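Long-range contact in sulfur oxidation protein SOXB (Thermus thermophilus, PDB 2WDD), which hydrolyses the sulfur-sulfur bond of cysteine S-thiosulfonate in the Sox sulfur oxidation pathway, using a site with two manganese ions: residues A106-L110 with L332-A336. Numbering follows the deposited sequence.
Sequences ALTAL and LPVLA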
# COMPACT_ATOMS: atom_id res chain seq x y z
N ALA A 106 15.10 4.08 11.37
CA ALA A 106 14.62 5.46 11.48
C ALA A 106 13.18 5.56 11.98
O ALA A 106 12.86 6.44 12.78
CB ALA A 106 14.80 6.19 10.17
N LEU A 107 12.31 4.67 11.51
CA LEU A 107 10.92 4.69 11.96
C LEU A 107 10.87 4.43 13.47
O LEU A 107 10.12 5.07 14.20
CB LEU A 107 10.06 3.68 11.18
CG LEU A 107 8.60 3.49 11.59
CD1 LEU A 107 7.82 4.81 11.54
CD2 LEU A 107 7.91 2.43 10.74
N THR A 108 11.70 3.50 13.93
CA THR A 108 11.78 3.21 15.37
C THR A 108 12.29 4.42 16.15
O THR A 108 11.74 4.78 17.18
CB THR A 108 12.65 1.98 15.62
OG1 THR A 108 12.09 0.86 14.94
CG2 THR A 108 12.73 1.68 17.11
N ALA A 109 13.35 5.04 15.64
CA ALA A 109 13.92 6.22 16.29
C ALA A 109 12.86 7.32 16.44
O ALA A 109 12.73 7.94 17.51
CB ALA A 109 15.12 6.74 15.50
N LEU A 110 12.09 7.54 15.38
CA LEU A 110 11.05 8.55 15.39
C LEU A 110 9.91 8.20 16.36
O LEU A 110 9.47 9.03 17.15
CB LEU A 110 10.50 8.77 13.98
CG LEU A 110 9.42 9.85 13.85
CD1 LEU A 110 9.91 11.17 14.46
CD2 LEU A 110 9.06 10.02 12.38
N LEU A 332 4.67 13.14 10.14
CA LEU A 332 6.10 13.27 10.44
C LEU A 332 6.95 12.48 9.45
O LEU A 332 6.91 11.25 9.42
CB LEU A 332 6.39 12.80 11.86
CG LEU A 332 5.51 13.43 12.94
CD1 LEU A 332 5.84 12.81 14.30
CD2 LEU A 332 5.70 14.95 12.98
N PRO A 333 7.72 13.18 8.60
CA PRO A 333 8.53 12.44 7.64
C PRO A 333 9.60 11.56 8.30
O PRO A 333 10.32 12.00 9.20
CB PRO A 333 9.19 13.55 6.79
CG PRO A 333 8.36 14.79 7.07
CD PRO A 333 7.90 14.64 8.49
N VAL A 334 9.69 10.31 7.87
CA VAL A 334 10.73 9.40 8.37
C VAL A 334 11.94 9.57 7.45
O VAL A 334 12.03 8.94 6.39
CB VAL A 334 10.25 7.94 8.40
CG1 VAL A 334 11.36 7.03 8.93
CG2 VAL A 334 9.02 7.81 9.27
N LEU A 335 12.84 10.49 7.81
CA LEU A 335 14.01 10.76 6.99
C LEU A 335 15.26 10.27 7.71
O LEU A 335 15.68 10.86 8.70
CB LEU A 335 14.13 12.25 6.69
CG LEU A 335 13.01 12.86 5.83
CD1 LEU A 335 13.02 14.37 5.94
CD2 LEU A 335 13.17 12.43 4.37
N ALA A 336 15.80 9.15 7.24
CA ALA A 336 16.96 8.53 7.87
C ALA A 336 18.16 9.45 8.05
O ALA A 336 18.93 9.30 9.00
CB ALA A 336 17.37 7.26 7.13
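The amide N of Leu110 bonds to the carbonyl O of Ala106 at 2.9 Å, the ordinary i to i+4 link of an alpha helix, so both residues lie one turn apart on the face directed at 332-336. Beta-branched Val334 suits the place because its two methyls serve different partners. With CG1 anti to the backbone N (chi1 -180°), that methyl rests against the helix backbone, 3.6 Å from N of Leu107, and also meets CB of Ala106. CG2 instead lies 3.8 Å from CD2 of Leu110 and 3.9 Å from CD1 of Leu107, touching a branch of each leucine in roughly perpendicular directions. Cutting Val334 back to an alanine is likely to open a gap beside Ala106 and leave the two leucine branches without their shared methyl partner. Small Ala106 lets the chains come close: its CB is 4.1 Å from CB of Ala336, and the CA atoms of the pair are 5.3 Å apart. Leu110 is long enough to reach down the strand, where CD2 lies 3.9 Å from CB of Leu332 and skirts the carbonyl O of Pro333, which is hydrogen-bonded to the hydroxyl of Tyr21. The contact is thus buried apolar packing, with a bound manganese ion about 13 Å from the Leu107 side chain. It seats the start of helix 104-120 against the end of edge strand 323-333, where Leu332 pairs with Leu312 of strand 311-320 and Val334 bonds through its backbone to Gly102 and Lys310. Helix 146-155 brings Trp151 against Leu107, while helix 81-86 packs on Pro333 and Leu335.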